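Local coordinates for protein 1-pyrroline-5-carboxylate dehydrogenase (Thermus thermophilus, PDB 1UZB) that probably catalyses the NAD-dependent oxidation of glutamate semialdehyde, the open form of 1-pyrroline-5-carboxylate, to glutamate, as in other aldehyde dehydrogenases of this kind, at residues R20-E25 with R112-E117; K85-W90 with Y171-A176; G333-V338 with V425-D430; I139-Y144 with P186-T191. One frame throughout, in Å; residues are numbered along the deposited sequence.

Interaction 1. Residues R20-E25 with R112-E117; sequences RRAMRE and RKRELE
Met23 and Ala22 of helix 17-32 meet Arg114 and Glu117 of helix 113-124 where the short helical segments pass at 9.1 Å between axes, with a signed crossing angle of -56°. The apolar contacts are made by carbon and sulfur. Ala22 CB lies 4.2 Å from Arg114 CG, and the two long chains cross at about a right angle, Met23 SD standing 4.2 Å from Arg114 CD. With CG anti to the backbone N (chi1 -175°) and bends at both later torsions, the methionine carries its methyl group up to Glu117, where CE packs 3.8 Å from Glu117 CB and comes within 3.6 Å of the charged oxygen Glu117 OE1.

No salt bridge crosses between the two segments; the one beside the contact lies within 112-117. Arg114 grips Glu117 side-on with two nitrogens: NE reaches OE1 at 2.7 Å, nearly straight and in the guanidinium plane, but from above the carboxylate plane, while NH2 takes OE2 on its syn side. OE2 also bonds Ser132, and Phe14 touches Met23, Arg114 and Glu117 alike.

Pairing the charges along one helix turn probably tempers their polarity, letting the arginine methylenes and glutamate CB face uncharged methionine and alanine side chains.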
loop_
_atom_site.group_PDB
_atom_site.type_symbol
_atom_site.label_atom_id
_atom_site.label_comp_id
_atom_site.label_asym_id
_atom_site.label_seq_id
_atom_site.Cartn_x
_atom_site.Cartn_y
_atom_site.Cartn_z
ATOM N N ARG A 20 15.014 13.252 -41.051
ATOM C CA ARG A 20 14.636 13.915 -42.291
ATOM C C ARG A 20 14.640 12.932 -43.454
ATOM O O ARG A 20 13.744 12.953 -44.298
ATOM C CB ARG A 20 15.595 15.069 -42.582
ATOM C CG ARG A 20 15.472 16.229 -41.616
ATOM C CD ARG A 20 16.446 17.337 -41.975
ATOM N NE ARG A 20 16.271 18.509 -41.125
ATOM C CZ ARG A 20 16.974 19.630 -41.247
ATOM N NH1 ARG A 20 17.903 19.734 -42.189
ATOM N NH2 ARG A 20 16.746 20.650 -40.431
ATOM N N ARG A 21 15.651 12.069 -43.493
ATOM C CA ARG A 21 15.761 11.078 -44.556
ATOM C C ARG A 21 14.561 10.143 -44.519
ATOM O O ARG A 21 13.945 9.868 -45.545
ATOM C CB ARG A 21 17.038 10.250 -44.392
ATOM C CG ARG A 21 17.287 9.272 -45.532
ATOM C CD ARG A 21 18.216 8.152 -45.105
ATOM N NE ARG A 21 17.583 7.279 -44.118
ATOM C CZ ARG A 21 16.501 6.544 -44.360
ATOM N NH1 ARG A 21 15.932 6.572 -45.558
ATOM N NH2 ARG A 21 15.985 5.779 -43.407
ATOM N N ALA A 22 14.245 9.648 -43.327
ATOM C CA ALA A 22 13.126 8.736 -43.147
ATOM C C ALA A 22 11.801 9.393 -43.524
ATOM O O ALA A 22 10.951 8.765 -44.150
ATOM C CB ALA A 22 13.079 8.247 -41.697
ATOM N N MET A 23 11.628 10.655 -43.149
ATOM C CA MET A 23 10.388 11.354 -43.464
ATOM C C MET A 23 10.264 11.620 -44.963
ATOM O O MET A 23 9.182 11.471 -45.531
ATOM C CB MET A 23 10.293 12.672 -42.693
ATOM C CG MET A 23 8.959 13.379 -42.888
ATOM S SD MET A 23 7.549 12.340 -42.413
ATOM C CE MET A 23 6.513 13.549 -41.565
ATOM N N ARG A 24 11.364 12.007 -45.602
ATOM C CA ARG A 24 11.319 12.262 -47.034
ATOM C C ARG A 24 10.955 10.993 -47.801
ATOM O O ARG A 24 10.183 11.045 -48.756
ATOM C CB ARG A 24 12.654 12.828 -47.547
ATOM C CG ARG A 24 12.903 14.284 -47.157
ATOM C CD ARG A 24 14.012 14.902 -48.007
ATOM N NE ARG A 24 15.314 14.291 -47.757
ATOM C CZ ARG A 24 16.200 14.741 -46.873
ATOM N NH1 ARG A 24 15.932 15.818 -46.147
ATOM N NH2 ARG A 24 17.353 14.109 -46.710
ATOM N N GLU A 25 11.493 9.851 -47.379
ATOM C CA GLU A 25 11.180 8.593 -48.055
ATOM C C GLU A 25 9.717 8.219 -47.826
ATOM O O GLU A 25 9.052 7.712 -48.729
ATOM C CB GLU A 25 12.088 7.462 -47.556
ATOM C CG GLU A 25 11.861 6.112 -48.239
ATOM C CD GLU A 25 12.035 6.159 -49.753
ATOM O OE1 GLU A 25 12.978 6.826 -50.227
ATOM O OE2 GLU A 25 11.238 5.514 -50.468
ATOM N N ARG A 112 5.048 1.904 -38.226
ATOM C CA ARG A 112 4.520 2.557 -39.427
ATOM C C ARG A 112 4.335 4.056 -39.197
ATOM O O ARG A 112 3.602 4.726 -39.928
ATOM C CB ARG A 112 3.176 1.936 -39.830
ATOM C CG ARG A 112 3.280 0.502 -40.325
ATOM C CD ARG A 112 1.932 -0.035 -40.786
ATOM N NE ARG A 112 1.388 0.716 -41.916
ATOM C CZ ARG A 112 0.275 0.386 -42.567
ATOM N NH1 ARG A 112 -0.150 1.125 -43.583
ATOM N NH2 ARG A 112 -0.412 -0.687 -42.202
ATOM N N LYS A 113 5.023 4.574 -38.186
ATOM C CA LYS A 113 4.925 5.980 -37.810
ATOM C C LYS A 113 5.137 6.989 -38.939
ATOM O O LYS A 113 4.284 7.851 -39.167
ATOM C CB LYS A 113 5.898 6.265 -36.661
ATOM C CG LYS A 113 5.807 7.665 -36.076
ATOM C CD LYS A 113 6.272 7.688 -34.622
ATOM C CE LYS A 113 7.665 7.109 -34.446
ATOM N NZ LYS A 113 8.132 7.267 -33.043
ATOM N N ARG A 114 6.258 6.890 -39.651
ATOM C CA ARG A 114 6.539 7.834 -40.728
ATOM C C ARG A 114 5.478 7.801 -41.830
ATOM O O ARG A 114 5.085 8.845 -42.361
ATOM C CB ARG A 114 7.926 7.561 -41.318
ATOM C CG ARG A 114 9.094 7.825 -40.362
ATOM C CD ARG A 114 9.301 9.319 -40.091
ATOM N NE ARG A 114 8.697 9.772 -38.837
ATOM C CZ ARG A 114 9.197 9.529 -37.629
ATOM N NH1 ARG A 114 10.318 8.832 -37.496
ATOM N NH2 ARG A 114 8.581 9.992 -36.548
ATOM N N GLU A 115 5.013 6.603 -42.169
ATOM C CA GLU A 115 3.986 6.445 -43.194
ATOM C C GLU A 115 2.692 7.144 -42.770
ATOM O O GLU A 115 2.069 7.853 -43.560
ATOM C CB GLU A 115 3.697 4.962 -43.428
ATOM C CG GLU A 115 2.738 4.694 -44.574
ATOM C CD GLU A 115 2.146 3.299 -44.526
ATOM O OE1 GLU A 115 2.797 2.389 -43.969
ATOM O OE2 GLU A 115 1.029 3.110 -45.052
ATOM N N LEU A 116 2.283 6.929 -41.522
ATOM C CA LEU A 116 1.062 7.547 -41.018
ATOM C C LEU A 116 1.194 9.069 -40.965
ATOM O O LEU A 116 0.260 9.788 -41.314
ATOM C CB LEU A 116 0.716 6.983 -39.636
ATOM C CG LEU A 116 0.265 5.517 -39.647
ATOM C CD1 LEU A 116 0.139 5.008 -38.223
ATOM C CD2 LEU A 116 -1.061 5.386 -40.387
ATOM N N GLU A 117 2.357 9.557 -40.543
ATOM C CA GLU A 117 2.593 10.994 -40.480
ATOM C C GLU A 117 2.505 11.598 -41.881
ATOM O O GLU A 117 1.854 12.622 -42.083
ATOM C CB GLU A 117 3.973 11.287 -39.884
ATOM C CG GLU A 117 4.153 10.819 -38.444
ATOM C CD GLU A 117 5.584 10.953 -37.966
ATOM O OE1 GLU A 117 6.466 11.221 -38.807
ATOM O OE2 GLU A 117 5.829 10.782 -36.751
#

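Interaction 2. Residues K85-W90 with Y171-A176; sequences KAFKTW and YVPLGA
Phe87, on the last turns of helix 73-90, lays one face of its ring over the backbone of Gly175. In this CH-pi contact, Gly175 CA sits 3.4 Å from the centroid of the Phe87 ring and 14° off the normal. The ring is thrown out from the helix because CG is anti to the backbone N (chi1 178°). Glycine suits the spot, since its backbone angles would press a CB against the preceding carbonyl oxygen.

Apolar packing adds to this. Pro173 CG approaches Phe87 CE1 obliquely at 3.7 Å, while Pro173 CB lies level with the ring at its edge, 3.9 Å from CE1. The backbone also takes part: Leu174 C comes within 3.8 Å of Phe87 CZ.

Helix 73-90 is thereby seated at the break in strand 165-180, within a six-stranded sheet that probably belongs to the family's Rossmann-like NAD-binding domain, with Phe87 and Trp90 also touching Thr203 of strand 203-207. Earlier in strand 165-180, Val172 pairs through its backbone with Glu508 of antiparallel strand 507-515.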
loop_
_atom_site.group_PDB
_atom_site.type_symbol
_atom_site.label_atom_id
_atom_site.label_comp_id
_atom_site.label_asym_id
_atom_site.label_seq_id
_atom_site.Cartn_x
_atom_site.Cartn_y
_atom_site.Cartn_z
ATOM N N LYS A 85 -22.290 -9.960 -32.731
ATOM C CA LYS A 85 -21.877 -11.355 -32.740
ATOM C C LYS A 85 -20.491 -11.466 -32.101
ATOM O O LYS A 85 -20.223 -12.379 -31.319
ATOM C CB LYS A 85 -21.846 -11.886 -34.175
ATOM C CG LYS A 85 -21.522 -13.363 -34.282
ATOM C CD LYS A 85 -21.570 -13.830 -35.724
ATOM C CE LYS A 85 -21.286 -15.318 -35.823
ATOM N NZ LYS A 85 -22.293 -16.116 -35.069
ATOM N N ALA A 86 -19.614 -10.521 -32.426
ATOM C CA ALA A 86 -18.264 -10.521 -31.875
ATOM C C ALA A 86 -18.284 -10.242 -30.372
ATOM O O ALA A 86 -17.535 -10.853 -29.602
ATOM C CB ALA A 86 -17.412 -9.477 -32.590
ATOM N N PHE A 87 -19.146 -9.323 -29.956
ATOM C CA PHE A 87 -19.253 -8.964 -28.547
ATOM C C PHE A 87 -19.484 -10.179 -27.653
ATOM O O PHE A 87 -18.905 -10.278 -26.570
ATOM C CB PHE A 87 -20.390 -7.962 -28.346
ATOM C CG PHE A 87 -20.611 -7.577 -26.911
ATOM C CD1 PHE A 87 -19.675 -6.805 -26.227
ATOM C CD2 PHE A 87 -21.759 -7.984 -26.241
ATOM C CE1 PHE A 87 -19.884 -6.446 -24.894
ATOM C CE2 PHE A 87 -21.978 -7.631 -24.910
ATOM C CZ PHE A 87 -21.041 -6.862 -24.236
ATOM N N LYS A 88 -20.325 -11.103 -28.115
ATOM C CA LYS A 88 -20.645 -12.302 -27.341
ATOM C C LYS A 88 -19.425 -13.040 -26.809
ATOM O O LYS A 88 -19.455 -13.565 -25.696
ATOM C CB LYS A 88 -21.500 -13.268 -28.167
ATOM C CG LYS A 88 -22.959 -12.864 -28.285
ATOM C CD LYS A 88 -23.757 -13.900 -29.065
ATOM C CE LYS A 88 -25.239 -13.556 -29.092
ATOM N NZ LYS A 88 -25.493 -12.219 -29.694
ATOM N N THR A 89 -18.358 -13.090 -27.602
ATOM C CA THR A 89 -17.142 -13.772 -27.170
ATOM C C THR A 89 -16.027 -12.821 -26.735
ATOM O O THR A 89 -15.273 -13.132 -25.818
ATOM C CB THR A 89 -16.599 -14.716 -28.270
ATOM O OG1 THR A 89 -16.442 -13.994 -29.498
ATOM C CG2 THR A 89 -17.553 -15.884 -28.480
ATOM N N TRP A 90 -15.931 -11.660 -27.379
ATOM C CA TRP A 90 -14.900 -10.679 -27.043
ATOM C C TRP A 90 -15.016 -10.218 -25.589
ATOM O O TRP A 90 -14.008 -10.005 -24.909
ATOM C CB TRP A 90 -15.008 -9.482 -27.997
ATOM C CG TRP A 90 -14.027 -8.363 -27.753
ATOM C CD1 TRP A 90 -14.326 -7.080 -27.383
ATOM C CD2 TRP A 90 -12.602 -8.412 -27.913
ATOM N NE1 TRP A 90 -13.177 -6.328 -27.307
ATOM C CE2 TRP A 90 -12.105 -7.119 -27.627
ATOM C CE3 TRP A 90 -11.698 -9.422 -28.274
ATOM C CZ2 TRP A 90 -10.744 -6.809 -27.690
ATOM C CZ3 TRP A 90 -10.343 -9.112 -28.338
ATOM C CH2 TRP A 90 -9.881 -7.814 -28.046
ATOM N N TYR A 171 -17.026 -5.195 -13.082
ATOM C CA TYR A 171 -17.427 -4.486 -14.281
ATOM C C TYR A 171 -17.549 -5.381 -15.497
ATOM O O TYR A 171 -16.861 -6.400 -15.623
ATOM C CB TYR A 171 -16.431 -3.369 -14.599
ATOM C CG TYR A 171 -16.311 -2.345 -13.506
ATOM C CD1 TYR A 171 -15.163 -2.266 -12.720
ATOM C CD2 TYR A 171 -17.356 -1.463 -13.242
ATOM C CE1 TYR A 171 -15.060 -1.334 -11.692
ATOM C CE2 TYR A 171 -17.265 -0.527 -12.219
ATOM C CZ TYR A 171 -16.114 -0.469 -11.449
ATOM O OH TYR A 171 -16.016 0.456 -10.437
ATOM N N VAL A 172 -18.447 -4.987 -16.390
ATOM C CA VAL A 172 -18.650 -5.705 -17.630
ATOM C C VAL A 172 -18.880 -4.676 -18.727
ATOM O O VAL A 172 -19.416 -3.593 -18.479
ATOM C CB VAL A 172 -19.842 -6.672 -17.520
ATOM C CG1 VAL A 172 -19.572 -7.650 -16.393
ATOM C CG2 VAL A 172 -21.133 -5.914 -17.254
ATOM N N PRO A 173 -18.432 -4.979 -19.951
ATOM C CA PRO A 173 -18.612 -4.050 -21.069
ATOM C C PRO A 173 -20.086 -3.909 -21.434
ATOM O O PRO A 173 -20.908 -4.759 -21.083
ATOM C CB PRO A 173 -17.766 -4.676 -22.176
ATOM C CG PRO A 173 -17.854 -6.140 -21.876
ATOM C CD PRO A 173 -17.707 -6.189 -20.377
ATOM N N LEU A 174 -20.409 -2.832 -22.141
ATOM C CA LEU A 174 -21.783 -2.527 -22.528
ATOM C C LEU A 174 -22.312 -3.277 -23.743
ATOM O O LEU A 174 -23.430 -3.788 -23.717
ATOM C CB LEU A 174 -21.922 -1.024 -22.778
ATOM C CG LEU A 174 -21.483 -0.093 -21.646
ATOM C CD1 LEU A 174 -21.524 1.354 -22.118
ATOM C CD2 LEU A 174 -22.387 -0.304 -20.445
ATOM N N GLY A 175 -21.524 -3.320 -24.813
ATOM C CA GLY A 175 -21.958 -4.003 -26.018
ATOM C C GLY A 175 -21.328 -3.390 -27.251
ATOM O O GLY A 175 -20.155 -3.023 -27.234
ATOM N N ALA A 176 -22.110 -3.287 -28.322
ATOM C CA ALA A 176 -21.637 -2.712 -29.576
ATOM C C ALA A 176 -22.065 -1.254 -29.656
ATOM O O ALA A 176 -23.228 -0.927 -29.408
ATOM C CB ALA A 176 -22.206 -3.489 -30.764
#

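Interaction 3. Residues G333-V338 with V425-D430; sequences GAYEPV and VIRVKD
Arg427 runs its aliphatic chain across one face of the Tyr335 ring, with CD lying above the plane and displaced toward the rim, 3.6 Å from Tyr335 CG. This is a CH-pi contact, CD standing 3.7 Å from the centroid of the Tyr335 ring, and Arg427 CB adds a touch at 3.9 Å from Tyr335 CD1. The guanidinium lies farther out, its plane turned 69° from the ring, and can give at most a weak cation-pi attraction. Val425 CG1 meets Tyr335 CE1 obliquely at 4.1 Å.

A second shell fixes both ends. The Tyr335 hydroxyl is hydrogen-bonded to Thr405, while Arg427 is held by a salt bridge from NE to Glu406 and a hydrogen bond from NH2 to Gln332. A serine in place of Tyr335 would probably strip the arginine methylenes of their aromatic platform and leave the Thr405 hydroxyl without this partner.

Helix 332-346 directly follows strand 325-331 and packs here beside the parallel neighbouring strand 422-428, the layered alpha/beta build of the catalytic domain in aldehyde dehydrogenases.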
loop_
_atom_site.group_PDB
_atom_site.type_symbol
_atom_site.label_atom_id
_atom_site.label_comp_id
_atom_site.label_asym_id
_atom_site.label_seq_id
_atom_site.Cartn_x
_atom_site.Cartn_y
_atom_site.Cartn_z
ATOM N N GLY A 333 -2.108 46.730 -18.831
ATOM C CA GLY A 333 -0.655 46.821 -18.845
ATOM C C GLY A 333 0.059 45.873 -19.797
ATOM O O GLY A 333 1.203 46.112 -20.186
ATOM N N ALA A 334 -0.610 44.791 -20.181
ATOM C CA ALA A 334 -0.012 43.811 -21.081
ATOM C C ALA A 334 -0.422 43.987 -22.540
ATOM O O ALA A 334 0.210 43.426 -23.436
ATOM C CB ALA A 334 -0.381 42.406 -20.619
ATOM N N TYR A 335 -1.460 44.781 -22.782
ATOM C CA TYR A 335 -1.975 44.970 -24.134
ATOM C C TYR A 335 -0.968 45.320 -25.223
ATOM O O TYR A 335 -0.748 44.535 -26.144
ATOM C CB TYR A 335 -3.092 46.015 -24.140
ATOM C CG TYR A 335 -3.741 46.168 -25.498
ATOM C CD1 TYR A 335 -4.571 45.174 -26.016
ATOM C CD2 TYR A 335 -3.489 47.291 -26.283
ATOM C CE1 TYR A 335 -5.135 45.294 -27.286
ATOM C CE2 TYR A 335 -4.044 47.421 -27.551
ATOM C CZ TYR A 335 -4.864 46.421 -28.045
ATOM O OH TYR A 335 -5.403 46.550 -29.303
ATOM N N GLU A 336 -0.365 46.499 -25.135
ATOM C CA GLU A 336 0.589 46.923 -26.152
ATOM C C GLU A 336 1.809 46.008 -26.259
ATOM O O GLU A 336 2.150 45.544 -27.348
ATOM C CB GLU A 336 1.030 48.368 -25.890
ATOM C CG GLU A 336 1.835 49.006 -27.013
ATOM C CD GLU A 336 3.221 48.413 -27.166
ATOM O OE1 GLU A 336 3.979 48.406 -26.172
ATOM O OE2 GLU A 336 3.556 47.958 -28.281
ATOM N N PRO A 337 2.481 45.726 -25.133
ATOM C CA PRO A 337 3.660 44.854 -25.196
ATOM C C PRO A 337 3.422 43.471 -25.800
ATOM O O PRO A 337 4.205 43.004 -26.628
ATOM C CB PRO A 337 4.109 44.778 -23.730
ATOM C CG PRO A 337 3.631 46.060 -23.157
ATOM C CD PRO A 337 2.255 46.171 -23.748
ATOM N N VAL A 338 2.344 42.817 -25.390
ATOM C CA VAL A 338 2.061 41.485 -25.897
ATOM C C VAL A 338 1.539 41.492 -27.329
ATOM O O VAL A 338 1.973 40.685 -28.149
ATOM C CB VAL A 338 1.061 40.741 -24.983
ATOM C CG1 VAL A 338 0.760 39.360 -25.549
ATOM C CG2 VAL A 338 1.651 40.611 -23.585
ATOM N N VAL A 425 -8.377 39.452 -30.183
ATOM C CA VAL A 425 -7.740 40.050 -29.017
ATOM C C VAL A 425 -8.705 40.977 -28.296
ATOM O O VAL A 425 -9.285 41.891 -28.894
ATOM C CB VAL A 425 -6.476 40.831 -29.425
ATOM C CG1 VAL A 425 -5.744 41.333 -28.191
ATOM C CG2 VAL A 425 -5.566 39.930 -30.253
ATOM N N ILE A 426 -8.863 40.724 -27.003
ATOM C CA ILE A 426 -9.771 41.473 -26.144
ATOM C C ILE A 426 -8.971 42.196 -25.065
ATOM O O ILE A 426 -8.157 41.589 -24.375
ATOM C CB ILE A 426 -10.781 40.503 -25.489
ATOM C CG1 ILE A 426 -11.483 39.681 -26.576
ATOM C CG2 ILE A 426 -11.790 41.274 -24.653
ATOM C CD1 ILE A 426 -12.253 38.478 -26.056
ATOM N N ARG A 427 -9.203 43.497 -24.931
ATOM C CA ARG A 427 -8.503 44.310 -23.946
ATOM C C ARG A 427 -9.380 44.516 -22.714
ATOM O O ARG A 427 -10.515 44.978 -22.826
ATOM C CB ARG A 427 -8.140 45.662 -24.570
ATOM C CG ARG A 427 -7.413 46.624 -23.643
ATOM C CD ARG A 427 -6.802 47.776 -24.429
ATOM N NE ARG A 427 -7.814 48.602 -25.082
ATOM C CZ ARG A 427 -8.499 49.569 -24.479
ATOM N NH1 ARG A 427 -9.402 50.265 -25.157
ATOM N NH2 ARG A 427 -8.273 49.852 -23.203
ATOM N N VAL A 428 -8.851 44.165 -21.545
ATOM C CA VAL A 428 -9.589 44.302 -20.292
ATOM C C VAL A 428 -8.778 45.121 -19.291
ATOM O O VAL A 428 -7.571 45.289 -19.454
ATOM C CB VAL A 428 -9.932 42.915 -19.689
ATOM C CG1 VAL A 428 -10.748 42.107 -20.687
ATOM C CG2 VAL A 428 -8.660 42.162 -19.325
ATOM N N LYS A 429 -9.442 45.627 -18.254
ATOM C CA LYS A 429 -8.776 46.466 -17.263
ATOM C C LYS A 429 -7.833 45.748 -16.309
ATOM O O LYS A 429 -6.714 46.209 -16.074
ATOM C CB LYS A 429 -9.809 47.247 -16.444
ATOM C CG LYS A 429 -9.181 48.149 -15.387
ATOM C CD LYS A 429 -10.214 48.948 -14.604
ATOM C CE LYS A 429 -11.077 48.066 -13.711
ATOM N NZ LYS A 429 -11.984 47.174 -14.484
ATOM N N ASP A 430 -8.282 44.630 -15.751
ATOM C CA ASP A 430 -7.463 43.884 -14.807
ATOM C C ASP A 430 -7.688 42.385 -14.902
ATOM O O ASP A 430 -8.442 41.912 -15.752
ATOM C CB ASP A 430 -7.742 44.355 -13.375
ATOM C CG ASP A 430 -9.222 44.398 -13.049
ATOM O OD1 ASP A 430 -9.975 43.536 -13.546
ATOM O OD2 ASP A 430 -9.634 45.293 -12.278
#

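Interaction 4. Residues I139-Y144 with P186-T191; sequences IDFIEY and PVAIFT
Phe141 of helix 128-149 and Thr191 of helix 188-199 bring the two backbones to their nearest approach, 7.3 Å between CA atoms. Side chains then fill the interval in two patches. In the first, the Phe141 ring leans on the opening turn of helix 188-199, CD1 lying 3.2 Å from Ala188 O and CE1 3.4 Å from the same oxygen; the approach is oblique to the ring. The Ala188 methyl adds a looser touch, CB to Phe141 CE1 at 4.5 Å. Just before this turn, Pro186 ends the Pro-Trp-Asn-Phe-Pro sequence familiar in this family, whose asparagine lines the oxyanion hole in relatives.

In the second patch aliphatic groups meet. Ile142 and Thr191 cross at about a right angle, with Thr191 CG2 3.6 Å from Ile142 CG1 and 3.8 Å from its CD1. Thr191 directs this methyl outward, anti to its own N, because OG1 turns back (chi1 -63°) to bond Val187 O at 2.7 Å. That carbonyl also accepts Thr191 N, the two donors coming from opposite faces. Replacing Thr191 by glycine is likely to open a gap beside Ile142 and cost Val187 O one of its two donors.

With its hydroxyl turned back onto Val187 O, Thr191 can show a hydrocarbon surface within a buried contact.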
loop_
_atom_site.group_PDB
_atom_site.type_symbol
_atom_site.label_atom_id
_atom_site.label_comp_id
_atom_site.label_asym_id
_atom_site.label_seq_id
_atom_site.Cartn_x
_atom_site.Cartn_y
_atom_site.Cartn_z
ATOM N N ILE A 139 -0.510 6.368 -30.587
ATOM C CA ILE A 139 0.251 5.299 -29.960
ATOM C C ILE A 139 0.047 5.403 -28.447
ATOM O O ILE A 139 -0.183 4.394 -27.774
ATOM C CB ILE A 139 1.749 5.420 -30.319
ATOM C CG1 ILE A 139 1.940 5.163 -31.817
ATOM C CG2 ILE A 139 2.564 4.433 -29.506
ATOM C CD1 ILE A 139 3.292 5.596 -32.348
ATOM N N ASP A 140 0.103 6.626 -27.920
ATOM C CA ASP A 140 -0.094 6.840 -26.486
ATOM C C ASP A 140 -1.448 6.315 -26.010
ATOM O O ASP A 140 -1.529 5.682 -24.958
ATOM C CB ASP A 140 0.007 8.328 -26.118
ATOM C CG ASP A 140 1.434 8.849 -26.128
ATOM O OD1 ASP A 140 2.381 8.037 -26.212
ATOM O OD2 ASP A 140 1.606 10.085 -26.036
ATOM N N PHE A 141 -2.512 6.588 -26.762
ATOM C CA PHE A 141 -3.837 6.111 -26.364
ATOM C C PHE A 141 -3.853 4.590 -26.241
ATOM O O PHE A 141 -4.390 4.043 -25.276
ATOM C CB PHE A 141 -4.906 6.538 -27.377
ATOM C CG PHE A 141 -5.415 7.939 -27.184
ATOM C CD1 PHE A 141 -5.524 8.797 -28.273
ATOM C CD2 PHE A 141 -5.824 8.393 -25.932
ATOM C CE1 PHE A 141 -6.032 10.088 -28.125
ATOM C CE2 PHE A 141 -6.335 9.682 -25.773
ATOM C CZ PHE A 141 -6.438 10.530 -26.872
ATOM N N ILE A 142 -3.268 3.903 -27.217
ATOM C CA ILE A 142 -3.246 2.447 -27.192
ATOM C C ILE A 142 -2.459 1.929 -25.989
ATOM O O ILE A 142 -2.937 1.066 -25.252
ATOM C CB ILE A 142 -2.630 1.878 -28.486
ATOM C CG1 ILE A 142 -3.422 2.363 -29.704
ATOM C CG2 ILE A 142 -2.646 0.360 -28.436
ATOM C CD1 ILE A 142 -2.767 2.018 -31.032
ATOM N N GLU A 143 -1.257 2.465 -25.789
ATOM C CA GLU A 143 -0.406 2.048 -24.677
ATOM C C GLU A 143 -1.046 2.355 -23.324
ATOM O O GLU A 143 -1.001 1.534 -22.404
ATOM C CB GLU A 143 0.952 2.757 -24.757
ATOM C CG GLU A 143 1.820 2.388 -25.952
ATOM C CD GLU A 143 2.515 1.046 -25.796
ATOM O OE1 GLU A 143 2.504 0.484 -24.684
ATOM O OE2 GLU A 143 3.087 0.555 -26.792
ATOM N N TYR A 144 -1.648 3.535 -23.212
ATOM C CA TYR A 144 -2.279 3.950 -21.968
ATOM C C TYR A 144 -3.520 3.124 -21.646
ATOM O O TYR A 144 -3.629 2.566 -20.554
ATOM C CB TYR A 144 -2.653 5.435 -22.029
ATOM C CG TYR A 144 -3.139 5.983 -20.707
ATOM C CD1 TYR A 144 -2.242 6.484 -19.758
ATOM C CD2 TYR A 144 -4.492 5.959 -20.382
ATOM C CE1 TYR A 144 -2.690 6.947 -18.519
ATOM C CE2 TYR A 144 -4.947 6.412 -19.153
ATOM C CZ TYR A 144 -4.045 6.904 -18.228
ATOM O OH TYR A 144 -4.509 7.355 -17.014
ATOM N N PRO A 186 -7.332 12.716 -37.060
ATOM C CA PRO A 186 -7.804 11.472 -37.669
ATOM C C PRO A 186 -7.044 10.191 -37.383
ATOM O O PRO A 186 -7.457 9.116 -37.819
ATOM C CB PRO A 186 -7.849 11.821 -39.147
ATOM C CG PRO A 186 -6.668 12.689 -39.300
ATOM C CD PRO A 186 -6.701 13.580 -38.076
ATOM N N VAL A 187 -5.918 10.298 -36.691
ATOM C CA VAL A 187 -5.197 9.099 -36.299
ATOM C C VAL A 187 -5.346 9.010 -34.779
ATOM O O VAL A 187 -5.868 8.032 -34.262
ATOM C CB VAL A 187 -3.699 9.136 -36.675
ATOM C CG1 VAL A 187 -3.013 7.868 -36.171
ATOM C CG2 VAL A 187 -3.547 9.232 -38.184
ATOM N N ALA A 188 -4.939 10.063 -34.076
ATOM C CA ALA A 188 -5.014 10.090 -32.617
ATOM C C ALA A 188 -6.401 9.890 -32.000
ATOM O O ALA A 188 -6.622 8.922 -31.275
ATOM C CB ALA A 188 -4.413 11.389 -32.094
ATOM N N ILE A 189 -7.326 10.809 -32.262
ATOM C CA ILE A 189 -8.661 10.701 -31.677
ATOM C C ILE A 189 -9.452 9.527 -32.256
ATOM O O ILE A 189 -10.195 8.858 -31.543
ATOM C CB ILE A 189 -9.416 12.034 -31.825
ATOM C CG1 ILE A 189 -8.688 13.103 -31.001
ATOM C CG2 ILE A 189 -10.857 11.897 -31.343
ATOM C CD1 ILE A 189 -9.299 14.482 -31.089
ATOM N N PHE A 190 -9.274 9.274 -33.546
ATOM C CA PHE A 190 -9.919 8.149 -34.212
ATOM C C PHE A 190 -9.524 6.880 -33.443
ATOM O O PHE A 190 -10.370 6.079 -33.052
ATOM C CB PHE A 190 -9.413 8.082 -35.658
ATOM C CG PHE A 190 -9.990 6.956 -36.470
ATOM C CD1 PHE A 190 -11.284 7.030 -36.970
ATOM C CD2 PHE A 190 -9.216 5.843 -36.776
ATOM C CE1 PHE A 190 -11.799 6.008 -37.772
ATOM C CE2 PHE A 190 -9.719 4.816 -37.577
ATOM C CZ PHE A 190 -11.014 4.899 -38.076
ATOM N N THR A 191 -8.227 6.719 -33.202
ATOM C CA THR A 191 -7.717 5.552 -32.490
ATOM C C THR A 191 -8.174 5.482 -31.034
ATOM O O THR A 191 -8.667 4.445 -30.580
ATOM C CB THR A 191 -6.182 5.531 -32.523
ATOM O OG1 THR A 191 -5.737 5.401 -33.878
ATOM C CG2 THR A 191 -5.645 4.367 -31.711
#

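From the N terminus, residues 20-25 open the first loop, which interaction 1 closes at 112-117. Before that closure, 85-90 has begun the loop of interaction 2, completed at 171-176, so the two cross. Interaction 4 starts at 139-144, inside that second loop, and ends beyond it at 186-191: these cross as well, while interactions 1 and 4 run in series. No loop nests in another. Interactions 1 and 4 touch directly, Lys113 CD packing 4.3 Å from Ile139 CD1; interaction 1 joins helices 17-32 and 113-124, interaction 4 helices 128-149 and 188-199, and interaction 2 ties a helix to strand 165-180. Interaction 3 closes a separate, later loop, tying helix 332-346 to strand 422-428 of the seven-stranded sheet.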